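Local atomic coordinates of DNA protection during starvation protein (Agrobacterium tumefaciens, PDB entry 1O9R), a protein that takes up intracellular ferrous iron, oxidises it with hydrogen peroxide and stores it as a ferric mineral, shielding DNA from oxidative damage without binding it. Residues D56-Q61 with E112-V117; K94-D99 with L107-E112. All blocks are in the same frame, centred on the assembly; numbering follows the deposited sequence.

Both contacts lie in one ferritin-like subunit and both draw on helix 103-130, with centres 11 Å apart. Contact 1 closes the wider loop of chain, from helix 48-75 to helix 103-130. Contact 2 is nested inside it, joining the loop that leads into helix 103-130 to an early part of that same helix. E112 belongs to both. Y114 reaches into the bundle interior, A109 faces the loop, and L110 touches both Y96 and the bundle. R113 connects the contacts, bonding to the carbonyl of K94 and packing against Y96. One helix is thus tied both to the bundle core and to its preceding loop, in the subunit that builds the dodecameric shell.

Contact 1: residues D56-Q61 with E112-V117; sequences DTFRTQ and ERYGEV
With CG set anti to its own carbonyl carbon (chi1 -72°), F58 leans out from helix 48-75 toward Y114, which points its CB back toward helix 48-75 and ends with its phenol beside F58. These two residues make the whole contact. F58 CA and Y114 CA are 10.3 Å apart, so two long aromatic side chains bridge a gap that the backbones leave wide. The tyrosine oxygen leads: Y114 OH lies 3.3 Å from F58 CB, at the root of the phenylalanine side chain, and 3.4 Å from F58 CD1. Behind it, Y114 CZ sits 3.8 Å from F58 CD1, so the CD1 corner of the F58 ring meets the outer end of the phenol. The ring planes of F58 and Y114 are inclined at 49° and their centroids are 5.5 Å apart, an oblique aromatic pair held by van der Waals contact, with no hydrogen bond from one segment to the other. The hydroxyl is nevertheless not stranded among carbon atoms, because it is hydrogen-bonded to T36 OG1 on helix 12-42. That bond gives the buried phenol end a polar partner and would restrict how far the ring can swing, while F58 packs against it.

The centre of the contact lies about 6 Å from the centre of the chain, in the interior of the four-helix bundle characteristic of ferritin-like proteins. Helix 12-42 closes in on Y114 through L32, and helix 134-156 supplies S150 against F58 and L154 against Y114, so all four long helices converge on this one aromatic pair.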
ATOM      1  N   ASP A  56     -16.481 -15.132  -6.661  1.00 14.86           N
ATOM      2  CA  ASP A  56     -16.438 -13.663  -6.574  1.00 14.25           C
ATOM      3  C   ASP A  56     -15.353 -13.077  -7.466  1.00 14.30           C
ATOM      4  O   ASP A  56     -15.538 -11.997  -8.049  1.00 14.97           O
ATOM      5  CB  ASP A  56     -16.158 -13.346  -5.092  1.00 16.58           C
ATOM      6  CG  ASP A  56     -17.393 -13.163  -4.266  1.00 19.68           C
ATOM      7  OD1 ASP A  56     -17.186 -13.002  -3.012  1.00 19.90           O
ATOM      8  OD2 ASP A  56     -18.498 -13.194  -4.815  1.00 18.70           O
ATOM      9  N   THR A  57     -14.216 -13.791  -7.623  1.00 13.04           N
ATOM     10  CA  THR A  57     -13.188 -13.295  -8.550  1.00 13.65           C
ATOM     11  C   THR A  57     -13.765 -13.295  -9.973  1.00 14.21           C
ATOM     12  O   THR A  57     -13.536 -12.339 -10.742  1.00 14.85           O
ATOM     13  CB  THR A  57     -11.939 -14.186  -8.521  1.00 16.86           C
ATOM     14  OG1 THR A  57     -11.422 -14.136  -7.165  1.00 19.83           O
ATOM     15  CG2 THR A  57     -10.917 -13.725  -9.546  1.00 23.29           C
ATOM     16  N   PHE A  58     -14.544 -14.316 -10.361  1.00 12.96           N
ATOM     17  CA  PHE A  58     -15.110 -14.335 -11.704  1.00 12.96           C
ATOM     18  C   PHE A  58     -16.098 -13.208 -11.850  1.00 12.62           C
ATOM     19  O   PHE A  58     -16.157 -12.573 -12.931  1.00 13.83           O
ATOM     20  CB  PHE A  58     -15.869 -15.657 -11.899  1.00 13.70           C
ATOM     21  CG  PHE A  58     -14.991 -16.871 -12.030  1.00 13.49           C
ATOM     22  CD1 PHE A  58     -15.687 -18.074 -12.197  1.00 15.16           C
ATOM     23  CD2 PHE A  58     -13.600 -16.816 -12.049  1.00 14.45           C
ATOM     24  CE1 PHE A  58     -14.932 -19.243 -12.305  1.00 14.93           C
ATOM     25  CE2 PHE A  58     -12.902 -18.007 -12.205  1.00 16.55           C
ATOM     26  CZ  PHE A  58     -13.574 -19.191 -12.327  1.00 16.56           C
ATOM     27  N   ARG A  59     -16.887 -12.872 -10.826  1.00 12.83           N
ATOM     28  CA  ARG A  59     -17.846 -11.793 -10.924  1.00 11.76           C
ATOM     29  C   ARG A  59     -17.147 -10.458 -11.196  1.00 12.78           C
ATOM     30  O   ARG A  59     -17.564  -9.709 -12.083  1.00 13.45           O
ATOM     31  CB  ARG A  59     -18.794 -11.738  -9.733  1.00 12.87           C
ATOM     32  CG  ARG A  59     -19.668 -10.479  -9.738  1.00 14.37           C
ATOM     33  CD  ARG A  59     -20.646 -10.425 -10.958  1.00 13.22           C
ATOM     34  NE  ARG A  59     -21.401  -9.190 -10.784  1.00 12.56           N
ATOM     35  CZ  ARG A  59     -22.599  -9.068 -10.183  1.00 13.79           C
ATOM     36  NH1 ARG A  59     -23.074  -7.823  -9.894  1.00 16.44           N
ATOM     37  NH2 ARG A  59     -23.336 -10.125  -9.898  1.00 14.46           N
ATOM     38  N   THR A  60     -16.036 -10.230 -10.495  1.00 13.87           N
ATOM     39  CA  THR A  60     -15.273  -8.965 -10.714  1.00 14.61           C
ATOM     40  C   THR A  60     -14.806  -8.942 -12.164  1.00 15.07           C
ATOM     41  O   THR A  60     -14.888  -7.887 -12.816  1.00 14.78           O
ATOM     42  CB  THR A  60     -14.020  -8.990  -9.787  1.00 15.97           C
ATOM     43  OG1 THR A  60     -14.588  -8.865  -8.458  1.00 16.80           O
ATOM     44  CG2 THR A  60     -13.201  -7.721 -10.092  1.00 17.36           C
ATOM     45  N   GLN A  61     -14.307 -10.061 -12.709  1.00 14.05           N
ATOM     46  CA  GLN A  61     -13.853  -9.997 -14.103  1.00 13.15           C
ATOM     47  C   GLN A  61     -14.962  -9.769 -15.099  1.00 13.46           C
ATOM     48  O   GLN A  61     -14.815  -9.039 -16.070  1.00 14.05           O
ATOM     49  CB  GLN A  61     -13.145 -11.331 -14.441  1.00 16.44           C
ATOM     50  CG  GLN A  61     -11.892 -11.536 -13.620  1.00 19.82           C
ATOM     51  CD  GLN A  61     -11.271 -12.906 -13.812  1.00 23.82           C
ATOM     52  OE1 GLN A  61     -11.693 -13.750 -14.594  1.00 22.66           O
ATOM     53  NE2 GLN A  61     -10.221 -13.160 -13.028  1.00 27.51           N
ATOM     54  N   GLU A 112     -22.142 -24.901 -18.152  1.00 14.06           N
ATOM     55  CA  GLU A 112     -22.905 -24.715 -19.382  1.00 16.48           C
ATOM     56  C   GLU A 112     -22.945 -23.248 -19.808  1.00 14.22           C
ATOM     57  O   GLU A 112     -22.822 -22.951 -20.998  1.00 15.61           O
ATOM     58  CB  GLU A 112     -24.336 -25.267 -19.233  1.00 17.45           C
ATOM     59  CG  GLU A 112     -24.414 -26.784 -19.154  1.00 24.86           C
ATOM     60  CD  GLU A 112     -25.853 -27.306 -19.182  1.00 27.50           C
ATOM     61  OE1 GLU A 112     -26.847 -26.524 -19.242  1.00 30.21           O
ATOM     62  OE2 GLU A 112     -25.930 -28.561 -19.157  1.00 32.68           O
ATOM     63  N   ARG A 113     -23.149 -22.369 -18.828  1.00 14.30           N
ATOM     64  CA  ARG A 113     -23.349 -20.933 -19.161  1.00 13.66           C
ATOM     65  C   ARG A 113     -22.016 -20.299 -19.489  1.00 14.15           C
ATOM     66  O   ARG A 113     -21.964 -19.428 -20.358  1.00 13.98           O
ATOM     67  CB  ARG A 113     -24.191 -20.265 -18.056  1.00 14.44           C
ATOM     68  CG  ARG A 113     -25.636 -20.833 -18.106  1.00 16.05           C
ATOM     69  CD  ARG A 113     -26.378 -20.489 -16.810  1.00 16.03           C
ATOM     70  NE  ARG A 113     -27.767 -21.012 -16.889  1.00 16.09           N
ATOM     71  CZ  ARG A 113     -28.063 -22.294 -16.693  1.00 16.63           C
ATOM     72  NH1 ARG A 113     -27.194 -23.229 -16.427  1.00 17.48           N
ATOM     73  NH2 ARG A 113     -29.370 -22.713 -16.806  1.00 18.29           N
ATOM     74  N   TYR A 114     -21.005 -20.577 -18.674  1.00 13.88           N
ATOM     75  CA  TYR A 114     -19.687 -20.047 -18.989  1.00 14.36           C
ATOM     76  C   TYR A 114     -19.198 -20.532 -20.346  1.00 14.81           C
ATOM     77  O   TYR A 114     -18.588 -19.765 -21.102  1.00 13.76           O
ATOM     78  CB  TYR A 114     -18.633 -20.461 -17.901  1.00 14.52           C
ATOM     79  CG  TYR A 114     -18.575 -19.424 -16.780  1.00 14.33           C
ATOM     80  CD1 TYR A 114     -17.449 -18.591 -16.714  1.00 15.65           C
ATOM     81  CD2 TYR A 114     -19.551 -19.361 -15.826  1.00 15.14           C
ATOM     82  CE1 TYR A 114     -17.417 -17.655 -15.644  1.00 15.88           C
ATOM     83  CE2 TYR A 114     -19.542 -18.426 -14.805  1.00 14.58           C
ATOM     84  CZ  TYR A 114     -18.439 -17.599 -14.761  1.00 15.31           C
ATOM     85  OH  TYR A 114     -18.398 -16.619 -13.756  1.00 15.25           O
ATOM     86  N   GLY A 115     -19.468 -21.807 -20.715  1.00 14.44           N
ATOM     87  CA  GLY A 115     -19.101 -22.303 -22.034  1.00 13.05           C
ATOM     88  C   GLY A 115     -19.801 -21.521 -23.155  1.00 14.60           C
ATOM     89  O   GLY A 115     -19.181 -21.117 -24.133  1.00 15.93           O
ATOM     90  N   GLU A 116     -21.115 -21.288 -22.928  1.00 14.99           N
ATOM     91  CA  GLU A 116     -21.838 -20.525 -23.970  1.00 16.02           C
ATOM     92  C   GLU A 116     -21.306 -19.114 -24.142  1.00 16.00           C
ATOM     93  O   GLU A 116     -21.067 -18.624 -25.268  1.00 16.19           O
ATOM     94  CB  GLU A 116     -23.351 -20.516 -23.655  1.00 17.27           C
ATOM     95  CG  GLU A 116     -23.882 -21.938 -23.858  1.00 23.67           C
ATOM     96  CD  GLU A 116     -25.250 -22.144 -23.286  1.00 28.92           C
ATOM     97  OE1 GLU A 116     -25.877 -23.204 -23.545  1.00 32.36           O
ATOM     98  OE2 GLU A 116     -25.708 -21.252 -22.547  1.00 30.71           O
ATOM     99  N   VAL A 117     -21.015 -18.434 -23.026  1.00 13.58           N
ATOM    100  CA  VAL A 117     -20.500 -17.061 -23.153  1.00 14.95           C
ATOM    101  C   VAL A 117     -19.048 -17.061 -23.656  1.00 13.40           C
ATOM    102  O   VAL A 117     -18.727 -16.237 -24.532  1.00 13.85           O
ATOM    103  CB  VAL A 117     -20.576 -16.374 -21.780  1.00 14.21           C
ATOM    104  CG1 VAL A 117     -19.993 -14.936 -21.905  1.00 15.89           C
ATOM    105  CG2 VAL A 117     -22.049 -16.279 -21.353  1.00 15.64           C
TER

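Contact 2: residues K94-D99 with L107-E112; sequences KAYPTD and LDALIE
Y96 reaches from the loop to helix 103-130 and brings the far end of its ring against A109, with Y96 CE1 only 3.5 Å from A109 CB. Its CG stands anti to the backbone N (chi1 -165°), which sends the phenol in to the helix although the bond leaving its alpha carbon does not aim there. The methyl of A109 approaches the ring obliquely. At the ring edge, near its plane, comes L110 N, while L110 CG is 3.9 Å from Y96 OH. P97 CD lies 3.6 Å above one face of the Y96 ring, displaced toward the rim. Y96 also packs on V35, Q38 and A39, which places its ring between helices 12-42 and 103-130.

This close-packed part gives way to a much looser margin. K94 and E112 both set out toward the opposite segment, yet K94 NZ and E112 OE1 remain 6.1 Å apart; the modelled lysine end turns to E116, though too closely for the pairing to be trusted. A95 and T98 pack against Q85 and L81 of a neighbouring subunit.

Across the contact the grip is therefore apolar, small methyl against aromatic ring, with no hydrogen bond between the segments. The polar end of Y96 is satisfied by H106 ND1, which implies that the tyrosine joins loop to helix by apolar packing on A109 and L110 and by a hydrogen bond to H106 earlier in the same helix.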
ATOM      1  N   LYS A  94     -30.003 -19.841 -20.651  1.00 16.80           N
ATOM      2  CA  LYS A  94     -31.248 -20.351 -20.062  1.00 15.89           C
ATOM      3  C   LYS A  94     -31.287 -19.940 -18.582  1.00 17.09           C
ATOM      4  O   LYS A  94     -30.240 -19.865 -17.918  1.00 16.88           O
ATOM      5  CB  LYS A  94     -31.172 -21.877 -20.056  1.00 19.30           C
ATOM      6  CG  LYS A  94     -29.987 -22.693 -20.321  1.00 26.18           C
ATOM      7  CD  LYS A  94     -28.575 -22.351 -19.872  1.00 28.36           C
ATOM      8  CE  LYS A  94     -27.811 -21.621 -20.951  1.00 18.09           C
ATOM      9  NZ  LYS A  94     -26.812 -20.627 -20.600  1.00 34.18           N
ATOM     10  N   ALA A  95     -32.497 -19.714 -18.086  1.00 16.34           N
ATOM     11  CA  ALA A  95     -32.674 -19.371 -16.678  1.00 15.42           C
ATOM     12  C   ALA A  95     -31.951 -20.334 -15.757  1.00 16.49           C
ATOM     13  O   ALA A  95     -31.937 -21.572 -15.844  1.00 16.42           O
ATOM     14  CB  ALA A  95     -34.190 -19.444 -16.356  1.00 18.35           C
ATOM     15  N   TYR A  96     -31.257 -19.697 -14.767  1.00 15.47           N
ATOM     16  CA  TYR A  96     -30.481 -20.501 -13.828  1.00 15.84           C
ATOM     17  C   TYR A  96     -31.413 -21.116 -12.795  1.00 14.77           C
ATOM     18  O   TYR A  96     -32.299 -20.459 -12.232  1.00 16.50           O
ATOM     19  CB  TYR A  96     -29.449 -19.543 -13.116  1.00 15.96           C
ATOM     20  CG  TYR A  96     -28.372 -20.321 -12.406  1.00 14.54           C
ATOM     21  CD1 TYR A  96     -27.240 -20.805 -13.094  1.00 15.85           C
ATOM     22  CD2 TYR A  96     -28.482 -20.616 -11.050  1.00 14.66           C
ATOM     23  CE1 TYR A  96     -26.248 -21.533 -12.482  1.00 16.43           C
ATOM     24  CE2 TYR A  96     -27.481 -21.371 -10.434  1.00 15.37           C
ATOM     25  CZ  TYR A  96     -26.374 -21.821 -11.122  1.00 14.66           C
ATOM     26  OH  TYR A  96     -25.375 -22.559 -10.545  1.00 15.91           O
ATOM     27  N   PRO A  97     -31.189 -22.391 -12.476  1.00 16.63           N
ATOM     28  CA  PRO A  97     -32.092 -23.049 -11.498  1.00 16.03           C
ATOM     29  C   PRO A  97     -31.953 -22.512 -10.089  1.00 17.56           C
ATOM     30  O   PRO A  97     -30.815 -22.421  -9.603  1.00 18.14           O
ATOM     31  CB  PRO A  97     -31.739 -24.508 -11.632  1.00 16.20           C
ATOM     32  CG  PRO A  97     -30.305 -24.543 -12.104  1.00 19.00           C
ATOM     33  CD  PRO A  97     -30.206 -23.321 -13.026  1.00 17.03           C
ATOM     34  N   THR A  98     -33.058 -22.204  -9.447  1.00 18.50           N
ATOM     35  CA  THR A  98     -32.968 -21.654  -8.071  1.00 18.26           C
ATOM     36  C   THR A  98     -33.123 -22.729  -7.027  1.00 19.36           C
ATOM     37  O   THR A  98     -33.154 -22.402  -5.828  1.00 20.74           O
ATOM     38  CB  THR A  98     -34.015 -20.547  -7.885  1.00 20.89           C
ATOM     39  OG1 THR A  98     -35.336 -21.031  -8.166  1.00 22.09           O
ATOM     40  CG2 THR A  98     -33.737 -19.407  -8.841  1.00 20.20           C
ATOM     41  N   ASP A  99     -33.287 -23.968  -7.429  1.00 19.75           N
ATOM     42  CA  ASP A  99     -33.512 -25.055  -6.506  1.00 19.49           C
ATOM     43  C   ASP A  99     -32.398 -26.076  -6.486  1.00 20.65           C
ATOM     44  O   ASP A  99     -32.529 -27.212  -6.053  1.00 21.32           O
ATOM     45  CB  ASP A  99     -34.854 -25.751  -6.821  1.00 22.49           C
ATOM     46  CG  ASP A  99     -34.820 -26.389  -8.182  1.00 27.45           C
ATOM     47  OD1 ASP A  99     -35.767 -27.185  -8.450  1.00 30.22           O
ATOM     48  OD2 ASP A  99     -33.911 -26.123  -8.997  1.00 24.80           O
ATOM     49  N   LEU A 107     -21.695 -26.369 -10.271  1.00 14.75           N
ATOM     50  CA  LEU A 107     -20.609 -26.402 -11.251  1.00 15.37           C
ATOM     51  C   LEU A 107     -21.116 -26.808 -12.637  1.00 14.66           C
ATOM     52  O   LEU A 107     -20.711 -26.175 -13.604  1.00 15.24           O
ATOM     53  CB  LEU A 107     -19.521 -27.383 -10.808  1.00 14.79           C
ATOM     54  CG  LEU A 107     -18.706 -26.917  -9.572  1.00 14.67           C
ATOM     55  CD1 LEU A 107     -17.837 -28.041  -9.028  1.00 15.34           C
ATOM     56  CD2 LEU A 107     -17.840 -25.715  -9.992  1.00 17.93           C
ATOM     57  N   ASP A 108     -22.015 -27.825 -12.714  1.00 14.86           N
ATOM     58  CA  ASP A 108     -22.451 -28.166 -14.094  1.00 15.37           C
ATOM     59  C   ASP A 108     -23.262 -27.053 -14.707  1.00 14.54           C
ATOM     60  O   ASP A 108     -23.116 -26.802 -15.914  1.00 14.90           O
ATOM     61  CB  ASP A 108     -23.339 -29.449 -13.969  1.00 16.93           C
ATOM     62  CG  ASP A 108     -22.536 -30.703 -13.758  1.00 19.57           C
ATOM     63  OD1 ASP A 108     -23.172 -31.670 -13.223  1.00 21.25           O
ATOM     64  OD2 ASP A 108     -21.344 -30.802 -14.105  1.00 22.39           O
ATOM     65  N   ALA A 109     -24.108 -26.356 -13.956  1.00 13.98           N
ATOM     66  CA  ALA A 109     -24.929 -25.267 -14.450  1.00 16.16           C
ATOM     67  C   ALA A 109     -24.062 -24.050 -14.893  1.00 15.19           C
ATOM     68  O   ALA A 109     -24.305 -23.419 -15.924  1.00 15.37           O
ATOM     69  CB  ALA A 109     -26.009 -24.880 -13.429  1.00 16.53           C
ATOM     70  N   LEU A 110     -23.035 -23.825 -14.064  1.00 15.11           N
ATOM     71  CA  LEU A 110     -22.103 -22.741 -14.409  1.00 15.04           C
ATOM     72  C   LEU A 110     -21.283 -23.100 -15.647  1.00 15.03           C
ATOM     73  O   LEU A 110     -21.059 -22.233 -16.495  1.00 15.39           O
ATOM     74  CB  LEU A 110     -21.151 -22.506 -13.209  1.00 15.46           C
ATOM     75  CG  LEU A 110     -21.803 -21.844 -12.001  1.00 14.93           C
ATOM     76  CD1 LEU A 110     -20.919 -22.045 -10.788  1.00 16.89           C
ATOM     77  CD2 LEU A 110     -22.075 -20.360 -12.274  1.00 18.80           C
ATOM     78  N   ILE A 111     -20.823 -24.334 -15.735  1.00 13.79           N
ATOM     79  CA  ILE A 111     -20.015 -24.751 -16.907  1.00 13.26           C
ATOM     80  C   ILE A 111     -20.815 -24.570 -18.195  1.00 13.42           C
ATOM     81  O   ILE A 111     -20.318 -24.094 -19.193  1.00 14.36           O
ATOM     82  CB  ILE A 111     -19.545 -26.188 -16.746  1.00 13.66           C
ATOM     83  CG1 ILE A 111     -18.426 -26.244 -15.677  1.00 15.54           C
ATOM     84  CG2 ILE A 111     -19.043 -26.794 -18.074  1.00 15.53           C
ATOM     85  CD1 ILE A 111     -18.166 -27.623 -15.096  1.00 17.48           C
ATOM     86  N   GLU A 112     -22.142 -24.901 -18.152  1.00 14.06           N
ATOM     87  CA  GLU A 112     -22.905 -24.715 -19.382  1.00 16.48           C
ATOM     88  C   GLU A 112     -22.945 -23.248 -19.808  1.00 14.22           C
ATOM     89  O   GLU A 112     -22.822 -22.951 -20.998  1.00 15.61           O
ATOM     90  CB  GLU A 112     -24.336 -25.267 -19.233  1.00 17.45           C
ATOM     91  CG  GLU A 112     -24.414 -26.784 -19.154  1.00 24.86           C
ATOM     92  CD  GLU A 112     -25.853 -27.306 -19.182  1.00 27.50           C
ATOM     93  OE1 GLU A 112     -26.847 -26.524 -19.242  1.00 30.21           O
ATOM     94  OE2 GLU A 112     -25.930 -28.561 -19.157  1.00 32.68           O
TER